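Local coordinates for oligoribonuclease (Colwellia psychrerythraea, PDB 6A4D), which probably degrades short RNA oligonucleotides to mononucleotides as a 3'-to-5' exoribonuclease of the RNase H-like exonuclease superfamily, at residues 29-34 with 90-95; 135-140 with 175-180. The protein carries 1 engineered substitution. All coordinates share one frame; numbering follows the deposited sequence.

Contact 1 (29-34 with 90-95); sequences LEIAII and KESLAF
Ile33 meets Ser92 and Phe95 with different branches. The contact is made by side chains, with no hydrogen bond between the two segments.

The apolar part lies between Ile33 and Phe95. CG2 of Ile33 sits at the edge of the Phe95 ring, in its plane, 3.9 Å from Phe95 CE2. The two side chains pass one another, each heading the opposite way. Phe95 has CG anti to its backbone N (chi1 177°), which swings the ring toward the strand. The ring also meets that of Trp99.

The second part is packing on a small polar residue. CD1 of Ile33 reaches Ser92, 3.6 Å from its CB and 3.5 Å from its OG. Ile31 CD1 comes to Ser92 OG more loosely, at 4.2 Å. This hydroxyl is buried, and its hydrogen bond goes back to Ala88 O, one turn earlier in the helix. The methyl groups therefore pack on an oxygen that already has a partner.

Strand 29-34 and helix 90-95 run nearly parallel, at 8°, with their axes 10.3 Å apart. Ile31 and Ile33 point toward the helix. Ala32 and Ile34 point away and touch helix 163-180. A classic beta bulge, where Leu29 and Glu30 both face Glu17, locally distorts the pairing with strand 11-18. Strand 28-36 lies antiparallel between 42-50 and 11-18 in a 3-2-1-4-5 sheet, helices 85-99 and 163-180 on opposite faces, as in the RNase H-like fold.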
ATOM      1  N   LEU A  29       7.608   6.059  16.817  1.00 35.96           N
ATOM      2  CA  LEU A  29       7.449   6.016  18.290  1.00 39.59           C
ATOM      3  C   LEU A  29       7.158   4.651  18.894  1.00 39.02           C
ATOM      4  O   LEU A  29       7.536   4.386  20.037  1.00 35.49           O
ATOM      5  CB  LEU A  29       6.381   7.019  18.722  1.00 40.74           C
ATOM      6  CG  LEU A  29       6.769   8.459  18.400  1.00 43.94           C
ATOM      7  CD1 LEU A  29       5.656   9.378  18.835  1.00 45.31           C
ATOM      8  CD2 LEU A  29       8.090   8.825  19.078  1.00 43.19           C
ATOM      9  N   GLU A  30       6.512   3.776  18.128  1.00 39.31           N
ATOM     10  CA  GLU A  30       6.079   2.480  18.653  1.00 40.60           C
ATOM     11  C   GLU A  30       5.961   1.486  17.531  1.00 40.82           C
ATOM     12  O   GLU A  30       5.610   1.867  16.416  1.00 41.00           O
ATOM     13  CB  GLU A  30       4.702   2.608  19.311  1.00 41.00           C
ATOM     14  CG  GLU A  30       4.367   1.521  20.321  1.00 43.75           C
ATOM     15  CD  GLU A  30       2.898   1.547  20.761  1.00 50.60           C
ATOM     16  OE1 GLU A  30       2.040   2.175  20.108  1.00 50.16           O
ATOM     17  OE2 GLU A  30       2.587   0.901  21.772  1.00 60.29           O
ATOM     18  N   ILE A  31       6.231   0.225  17.849  1.00 39.08           N
ATOM     19  CA  ILE A  31       5.989  -0.876  16.950  1.00 44.84           C
ATOM     20  C   ILE A  31       5.363  -2.078  17.711  1.00 43.18           C
ATOM     21  O   ILE A  31       5.743  -2.410  18.828  1.00 43.38           O
ATOM     22  CB  ILE A  31       7.297  -1.245  16.175  1.00 47.40           C
ATOM     23  CG1 ILE A  31       7.049  -2.404  15.204  1.00 48.34           C
ATOM     24  CG2 ILE A  31       8.470  -1.603  17.095  1.00 46.90           C
ATOM     25  CD1 ILE A  31       8.141  -2.526  14.168  1.00 44.37           C
ATOM     26  N   ALA A  32       4.352  -2.675  17.111  1.00 42.25           N
ATOM     27  CA  ALA A  32       3.744  -3.941  17.605  1.00 41.58           C
ATOM     28  C   ALA A  32       3.572  -4.895  16.416  1.00 40.15           C
ATOM     29  O   ALA A  32       3.327  -4.429  15.293  1.00 38.59           O
ATOM     30  CB  ALA A  32       2.406  -3.664  18.277  1.00 37.04           C
ATOM     31  N   ILE A  33       3.761  -6.193  16.647  1.00 35.19           N
ATOM     32  CA  ILE A  33       3.658  -7.205  15.580  1.00 37.80           C
ATOM     33  C   ILE A  33       2.786  -8.372  16.079  1.00 37.61           C
ATOM     34  O   ILE A  33       2.951  -8.843  17.203  1.00 33.99           O
ATOM     35  CB  ILE A  33       5.037  -7.783  15.143  1.00 38.12           C
ATOM     36  CG1 ILE A  33       6.041  -6.696  14.744  1.00 36.35           C
ATOM     37  CG2 ILE A  33       4.899  -8.833  14.012  1.00 40.04           C
ATOM     38  CD1 ILE A  33       7.475  -7.185  14.868  1.00 36.01           C
ATOM     39  N   ILE A  34       1.874  -8.852  15.238  1.00 42.27           N
ATOM     40  CA  ILE A  34       1.141 -10.099  15.505  1.00 39.96           C
ATOM     41  C   ILE A  34       1.295 -11.002  14.296  1.00 41.76           C
ATOM     42  O   ILE A  34       1.249 -10.567  13.158  1.00 41.20           O
ATOM     43  CB  ILE A  34      -0.325  -9.797  15.836  1.00 42.55           C
ATOM     44  CG1 ILE A  34      -0.362  -9.136  17.203  1.00 40.41           C
ATOM     45  CG2 ILE A  34      -1.184 -11.063  15.778  1.00 46.78           C
ATOM     46  CD1 ILE A  34      -1.723  -8.881  17.792  1.00 45.40           C
ATOM     47  N   LYS A  90      16.157  -5.292  15.556  1.00 45.72           N
ATOM     48  CA  LYS A  90      16.823  -6.560  15.756  1.00 44.37           C
ATOM     49  C   LYS A  90      15.889  -7.585  16.402  1.00 41.91           C
ATOM     50  O   LYS A  90      15.723  -8.711  15.880  1.00 42.47           O
ATOM     51  CB  LYS A  90      18.089  -6.340  16.565  1.00 51.22           C
ATOM     52  CG  LYS A  90      19.033  -7.539  16.665  1.00 58.79           C
ATOM     53  CD  LYS A  90      19.928  -7.379  17.882  1.00 65.98           C
ATOM     54  CE  LYS A  90      20.714  -8.610  18.247  1.00 75.15           C
ATOM     55  NZ  LYS A  90      21.461  -8.311  19.508  1.00 82.63           N
ATOM     56  N   GLU A  91      15.275  -7.200  17.515  1.00 45.22           N
ATOM     57  CA  GLU A  91      14.242  -8.031  18.152  1.00 50.31           C
ATOM     58  C   GLU A  91      13.118  -8.415  17.202  1.00 51.09           C
ATOM     59  O   GLU A  91      12.805  -9.604  17.063  1.00 52.89           O
ATOM     60  CB  GLU A  91      13.643  -7.337  19.368  1.00 54.63           C
ATOM     61  CG  GLU A  91      14.622  -7.033  20.518  1.00 58.01           C
ATOM     62  CD  GLU A  91      15.479  -8.230  20.931  1.00 65.02           C
ATOM     63  OE1 GLU A  91      15.008  -9.104  21.705  1.00 63.49           O
ATOM     64  OE2 GLU A  91      16.639  -8.294  20.468  1.00 70.74           O
ATOM     65  N   SER A  92      12.538  -7.409  16.523  1.00 51.61           N
ATOM     66  CA  SER A  92      11.405  -7.632  15.571  1.00 38.72           C
ATOM     67  C   SER A  92      11.746  -8.591  14.438  1.00 36.40           C
ATOM     68  O   SER A  92      10.950  -9.493  14.132  1.00 39.02           O
ATOM     69  CB  SER A  92      10.916  -6.314  15.037  1.00 38.14           C
ATOM     70  OG  SER A  92      10.357  -5.574  16.112  1.00 39.62           O
ATOM     71  N   LEU A  93      12.933  -8.437  13.861  1.00 36.27           N
ATOM     72  CA  LEU A  93      13.391  -9.313  12.803  1.00 42.69           C
ATOM     73  C   LEU A  93      13.521 -10.749  13.283  1.00 46.25           C
ATOM     74  O   LEU A  93      13.015 -11.663  12.646  1.00 44.71           O
ATOM     75  CB  LEU A  93      14.714  -8.857  12.231  1.00 42.49           C
ATOM     76  CG  LEU A  93      15.208  -9.673  11.041  1.00 43.70           C
ATOM     77  CD1 LEU A  93      14.132  -9.883   9.962  1.00 43.21           C
ATOM     78  CD2 LEU A  93      16.472  -9.049  10.444  1.00 42.98           C
ATOM     79  N   ALA A  94      14.162 -10.931  14.434  1.00 50.47           N
ATOM     80  CA  ALA A  94      14.317 -12.271  15.041  1.00 45.14           C
ATOM     81  C   ALA A  94      12.971 -12.915  15.309  1.00 44.84           C
ATOM     82  O   ALA A  94      12.803 -14.090  15.056  1.00 49.61           O
ATOM     83  CB  ALA A  94      15.097 -12.178  16.335  1.00 42.02           C
ATOM     84  N   PHE A  95      12.022 -12.147  15.819  1.00 41.51           N
ATOM     85  CA  PHE A  95      10.666 -12.634  16.030  1.00 41.39           C
ATOM     86  C   PHE A  95       9.957 -13.127  14.769  1.00 48.26           C
ATOM     87  O   PHE A  95       9.410 -14.227  14.768  1.00 42.78           O
ATOM     88  CB  PHE A  95       9.822 -11.568  16.672  1.00 42.95           C
ATOM     89  CG  PHE A  95       8.402 -11.956  16.866  1.00 44.89           C
ATOM     90  CD1 PHE A  95       8.055 -12.896  17.834  1.00 47.02           C
ATOM     91  CD2 PHE A  95       7.383 -11.370  16.100  1.00 48.45           C
ATOM     92  CE1 PHE A  95       6.733 -13.243  18.049  1.00 46.11           C
ATOM     93  CE2 PHE A  95       6.042 -11.720  16.295  1.00 48.23           C
ATOM     94  CZ  PHE A  95       5.715 -12.643  17.280  1.00 50.90           C
TER

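Contact 2 (135-140 with 175-180); sequences LDVSTI and KVYREL. With 9RC (5'-O-[(S)-hydroxy(4-nitrophenoxy)phosphoryl]thymidine), chain C.
The Tyr177 ring has Ile140 over one of its faces. CG2 of Ile140 lies 3.8 Å from the Tyr177 ring centroid and 30° off the ring normal, a CH-pi contact. The methyl is displaced from the ring centre toward CD2, with Ile140 CG2 3.4 Å from Tyr177 CD2. CG2 of Ile140 is anti to its own backbone N, and this puts the methyl over the ring. Val137 meets the ring at CE2: its CG1 is 4.0 Å from Tyr177 CE2, and its carbonyl O approaches obliquely. The hydroxyl of Tyr177 is hydrogen-bonded to Glu173, a residue of the 9RC pocket one turn back, which helps to fix the ring. Replacing Tyr177 with alanine would probably open a gap beside Ile140 and Val137 and leave Glu173 without this hydroxyl partner.

Asp136 is the N-cap of helix 137-147. Ser138 N donates to Asp136 OD1 at 3.0 Å from above the carboxylate plane, with a bent N-H...O angle of 137°. On the ligand side, Ser138 OG donates a short hydrogen bond of 2.5 Å to OAO, a phosphate oxygen of 9RC. Asn110 also bonds to this hydroxyl.

The contact joins the start of helix 137-147 to the C-terminal end of helix 163-180. Leu174 of the latter also packs on Val137 and Ile140. Strand 134-136 is an edge strand of the sheet within this chain and pairs with 107-109. The second subunit borders the contact and shares the pocket: Thr139 OG1 bonds to its Asn134 and Asp136, Ile140 packs on its Leu143, and its Tyr132 and Arg133 bond the same 9RC.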
ATOM      1  N   LEU A 135      -0.914  -6.436   2.338  1.00 30.00           N
ATOM      2  CA  LEU A 135      -2.255  -6.894   2.546  1.00 31.02           C
ATOM      3  C   LEU A 135      -2.975  -5.796   3.363  1.00 27.86           C
ATOM      4  O   LEU A 135      -2.843  -5.672   4.556  1.00 25.49           O
ATOM      5  CB  LEU A 135      -2.229  -8.236   3.199  1.00 31.09           C
ATOM      6  CG  LEU A 135      -3.568  -8.953   3.209  1.00 34.99           C
ATOM      7  CD1 LEU A 135      -3.387 -10.348   3.752  1.00 38.29           C
ATOM      8  CD2 LEU A 135      -4.617  -8.230   4.052  1.00 34.31           C
ATOM      9  N   ASP A 136      -3.698  -4.980   2.641  1.00 28.60           N
ATOM     10  CA  ASP A 136      -4.239  -3.751   3.151  1.00 31.01           C
ATOM     11  C   ASP A 136      -5.749  -3.920   3.344  1.00 28.15           C
ATOM     12  O   ASP A 136      -6.466  -3.931   2.396  1.00 25.47           O
ATOM     13  CB  ASP A 136      -3.903  -2.602   2.161  1.00 32.51           C
ATOM     14  CG  ASP A 136      -4.317  -1.224   2.684  1.00 36.21           C
ATOM     15  OD1 ASP A 136      -5.000  -1.152   3.726  1.00 37.36           O
ATOM     16  OD2 ASP A 136      -4.009  -0.201   2.004  1.00 44.21           O
ATOM     17  N   VAL A 137      -6.195  -3.968   4.596  1.00 25.65           N
ATOM     18  CA  VAL A 137      -7.532  -4.254   4.967  1.00 26.43           C
ATOM     19  C   VAL A 137      -8.464  -3.061   4.532  1.00 30.28           C
ATOM     20  O   VAL A 137      -9.665  -3.258   4.207  1.00 25.98           O
ATOM     21  CB  VAL A 137      -7.581  -4.530   6.484  1.00 29.34           C
ATOM     22  CG1 VAL A 137      -9.023  -4.560   7.012  1.00 33.08           C
ATOM     23  CG2 VAL A 137      -6.842  -5.833   6.796  1.00 29.21           C
ATOM     24  N   SER A 138      -7.874  -1.869   4.451  1.00 27.48           N
ATOM     25  CA  SER A 138      -8.589  -0.684   4.008  1.00 27.78           C
ATOM     26  C   SER A 138      -8.880  -0.698   2.528  1.00 25.82           C
ATOM     27  O   SER A 138      -9.791  -0.034   2.123  1.00 25.60           O
ATOM     28  CB  SER A 138      -7.817   0.591   4.339  1.00 28.86           C
ATOM     29  OG  SER A 138      -7.571   0.631   5.702  1.00 28.83           O
ATOM     30  N   THR A 139      -8.155  -1.469   1.742  1.00 24.15           N
ATOM     31  CA  THR A 139      -8.577  -1.743   0.365  1.00 26.42           C
ATOM     32  C   THR A 139      -9.915  -2.404   0.379  1.00 24.32           C
ATOM     33  O   THR A 139     -10.786  -2.063  -0.411  1.00 24.07           O
ATOM     34  CB  THR A 139      -7.563  -2.666  -0.347  1.00 28.81           C
ATOM     35  OG1 THR A 139      -6.426  -1.877  -0.718  1.00 29.01           O
ATOM     36  CG2 THR A 139      -8.150  -3.435  -1.562  1.00 29.22           C
ATOM     37  N   ILE A 140     -10.101  -3.336   1.300  1.00 28.96           N
ATOM     38  CA  ILE A 140     -11.338  -4.146   1.326  1.00 30.28           C
ATOM     39  C   ILE A 140     -12.410  -3.257   1.892  1.00 29.68           C
ATOM     40  O   ILE A 140     -13.512  -3.298   1.429  1.00 24.72           O
ATOM     41  CB  ILE A 140     -11.218  -5.442   2.168  1.00 32.41           C
ATOM     42  CG1 ILE A 140     -10.067  -6.282   1.600  1.00 35.60           C
ATOM     43  CG2 ILE A 140     -12.512  -6.297   2.060  1.00 30.51           C
ATOM     44  CD1 ILE A 140      -9.461  -7.103   2.671  1.00 43.04           C
ATOM     45  N   LYS A 175     -11.697 -10.430   9.423  1.00 30.39           N
ATOM     46  CA  LYS A 175     -12.485 -11.623   9.800  1.00 34.55           C
ATOM     47  C   LYS A 175     -13.949 -11.389   9.480  1.00 29.60           C
ATOM     48  O   LYS A 175     -14.640 -12.205   8.908  1.00 32.85           O
ATOM     49  CB  LYS A 175     -12.317 -11.907  11.280  1.00 34.64           C
ATOM     50  CG  LYS A 175     -11.156 -12.754  11.669  1.00 44.11           C
ATOM     51  CD  LYS A 175     -11.440 -13.409  13.040  1.00 53.39           C
ATOM     52  CE  LYS A 175     -10.369 -14.436  13.479  1.00 59.41           C
ATOM     53  NZ  LYS A 175      -9.298 -13.971  14.447  1.00 58.64           N
ATOM     54  N   VAL A 176     -14.395 -10.199   9.794  1.00 30.11           N
ATOM     55  CA  VAL A 176     -15.704  -9.792   9.407  1.00 28.02           C
ATOM     56  C   VAL A 176     -15.875  -9.874   7.908  1.00 29.44           C
ATOM     57  O   VAL A 176     -16.880 -10.472   7.430  1.00 28.65           O
ATOM     58  CB  VAL A 176     -16.059  -8.397  10.011  1.00 29.30           C
ATOM     59  CG1 VAL A 176     -17.252  -7.739   9.335  1.00 28.58           C
ATOM     60  CG2 VAL A 176     -16.272  -8.545  11.492  1.00 28.55           C
ATOM     61  N   TYR A 177     -14.966  -9.265   7.148  1.00 28.67           N
ATOM     62  CA  TYR A 177     -15.099  -9.354   5.653  1.00 29.27           C
ATOM     63  C   TYR A 177     -15.043 -10.782   5.156  1.00 27.71           C
ATOM     64  O   TYR A 177     -15.770 -11.176   4.278  1.00 26.50           O
ATOM     65  CB  TYR A 177     -14.013  -8.536   4.910  1.00 29.46           C
ATOM     66  CG  TYR A 177     -14.016  -7.067   5.226  1.00 28.47           C
ATOM     67  CD1 TYR A 177     -15.206  -6.350   5.322  1.00 30.89           C
ATOM     68  CD2 TYR A 177     -12.821  -6.385   5.433  1.00 28.60           C
ATOM     69  CE1 TYR A 177     -15.215  -5.001   5.608  1.00 32.49           C
ATOM     70  CE2 TYR A 177     -12.809  -5.032   5.731  1.00 28.79           C
ATOM     71  CZ  TYR A 177     -14.003  -4.350   5.861  1.00 31.93           C
ATOM     72  OH  TYR A 177     -13.997  -3.041   6.167  1.00 30.27           O
ATOM     73  N   ARG A 178     -14.135 -11.554   5.710  1.00 28.22           N
ATOM     74  CA  ARG A 178     -14.070 -12.958   5.367  1.00 31.61           C
ATOM     75  C   ARG A 178     -15.446 -13.660   5.427  1.00 32.81           C
ATOM     76  O   ARG A 178     -15.819 -14.395   4.513  1.00 32.18           O
ATOM     77  CB  ARG A 178     -13.096 -13.669   6.306  1.00 35.61           C
ATOM     78  CG  ARG A 178     -12.834 -15.068   5.820  1.00 39.64           C
ATOM     79  CD  ARG A 178     -11.880 -15.806   6.715  1.00 45.44           C
ATOM     80  NE  ARG A 178     -11.299 -16.859   5.911  1.00 59.28           N
ATOM     81  CZ  ARG A 178     -10.709 -17.932   6.394  1.00 62.91           C
ATOM     82  NH1 ARG A 178     -10.232 -18.831   5.544  1.00 58.29           N
ATOM     83  NH2 ARG A 178     -10.569 -18.082   7.714  1.00 69.73           N
ATOM     84  N   GLU A 179     -16.173 -13.413   6.507  1.00 36.92           N
ATOM     85  CA  GLU A 179     -17.496 -13.988   6.733  1.00 37.75           C
ATOM     86  C   GLU A 179     -18.608 -13.366   5.893  1.00 38.85           C
ATOM     87  O   GLU A 179     -19.398 -14.127   5.340  1.00 35.14           O
ATOM     88  CB  GLU A 179     -17.848 -13.917   8.218  1.00 43.86           C
ATOM     89  CG  GLU A 179     -19.144 -14.615   8.603  1.00 51.80           C
ATOM     90  CD  GLU A 179     -19.606 -14.248  10.012  1.00 62.58           C
ATOM     91  OE1 GLU A 179     -18.802 -13.714  10.829  1.00 75.13           O
ATOM     92  OE2 GLU A 179     -20.782 -14.506  10.316  1.00 70.95           O
ATOM     93  N   LEU A 180     -18.660 -12.030   5.754  1.00 32.78           N
ATOM     94  CA  LEU A 180     -19.780 -11.374   5.090  1.00 33.22           C
ATOM     95  C   LEU A 180     -19.580 -10.931   3.660  1.00 30.34           C
ATOM     96  O   LEU A 180     -20.549 -10.624   2.978  1.00 30.69           O
ATOM     97  CB  LEU A 180     -20.254 -10.161   5.921  1.00 36.75           C
ATOM     98  CG  LEU A 180     -20.658 -10.467   7.366  1.00 36.79           C
ATOM     99  CD1 LEU A 180     -20.897  -9.183   8.120  1.00 38.64           C
ATOM    100  CD2 LEU A 180     -21.921 -11.349   7.393  1.00 39.07           C
TER
HETATM  101  OAJ 9RC C 201      -1.741   8.119   6.128  1.00 67.83           O
HETATM  102  CAE 9RC C 201      -2.674   8.853   6.461  1.00 62.54           C
HETATM  103  NAI 9RC C 201      -2.838  10.072   5.823  1.00 57.51           N
HETATM  104  CAL 9RC C 201      -3.896  10.919   6.178  1.00 63.76           C
HETATM  105  OAS 9RC C 201      -3.996  11.996   5.581  1.00 65.90           O
HETATM  106  CAT 9RC C 201      -4.805  10.527   7.173  1.00 56.24           C
HETATM  107  CAU 9RC C 201      -5.888  11.340   7.548  1.00 55.79           C
HETATM  108  CAF 9RC C 201      -4.608   9.310   7.801  1.00 56.34           C
HETATM  109  NAB 9RC C 201      -3.528   8.482   7.424  1.00 56.32           N
HETATM  110  CAA 9RC C 201      -3.276   7.194   8.076  1.00 56.33           C
HETATM  111  OAC 9RC C 201      -4.233   6.235   7.710  1.00 53.38           O
HETATM  112  CAD 9RC C 201      -3.437   7.335   9.568  1.00 57.14           C
HETATM  113  CAH 9RC C 201      -3.490   5.917   9.971  1.00 53.73           C
HETATM  114  OAK 9RC C 201      -2.171   5.512  10.229  1.00 61.61           O
HETATM  115  CAG 9RC C 201      -4.037   5.235   8.727  1.00 49.09           C
HETATM  116  CAR 9RC C 201      -5.401   4.720   9.048  1.00 42.21           C
HETATM  117  OAQ 9RC C 201      -5.940   4.262   7.817  1.00 39.71           O
HETATM  118  PAP 9RC C 201      -7.409   3.687   7.800  1.00 34.48           P
HETATM  119  OAO 9RC C 201      -7.554   3.061   6.329  1.00 38.25           O
HETATM  120  OAN 9RC C 201      -8.310   4.861   7.849  1.00 41.36           O
HETATM  121  OAM 9RC C 201      -7.335   2.749   9.049  1.00 43.76           O
HETATM  122  CAV 9RC C 201      -8.123   1.897   9.814  1.00 69.60           C
HETATM  123  CAW 9RC C 201      -7.518   1.197  10.921  1.00 77.86           C
HETATM  124  CAY 9RC C 201      -8.273   0.258  11.713  1.00 88.39           C
HETATM  125  CBA 9RC C 201      -9.654   0.023  11.429  1.00 91.46           C
HETATM  126  NBB 9RC C 201     -10.511  -0.846  12.088  1.00 95.04           N
HETATM  127  OBD 9RC C 201     -12.032  -0.431  12.502  1.00 75.75           O
HETATM  128  OBC 9RC C 201     -10.109  -2.149  12.276  1.00106.14           O
HETATM  129  CAZ 9RC C 201     -10.191   0.736  10.353  1.00 78.30           C
HETATM  130  CAX 9RC C 201      -9.479   1.650   9.541  1.00 60.27           C

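How the contacts relate
Contact 1 and contact 2 lie on opposite sides of the chain's centre, with their own centres 24 Å apart. Their nearest atoms are about 9 Å apart, so they do not touch. Both reach the same sheet, and contact 1 closes in the sequence before contact 2 opens. Helix 163-180 links them: its start packs on the far side of strand 28-36, and its end supplies 175-180. Contact 2 belongs to a ligand pocket through Ser138. Contact 1 stands further back, with the Ile31 side chain about 11 Å from a bound 9RC. Its strand still borders Leu16 and Glu17, which line another 9RC pocket.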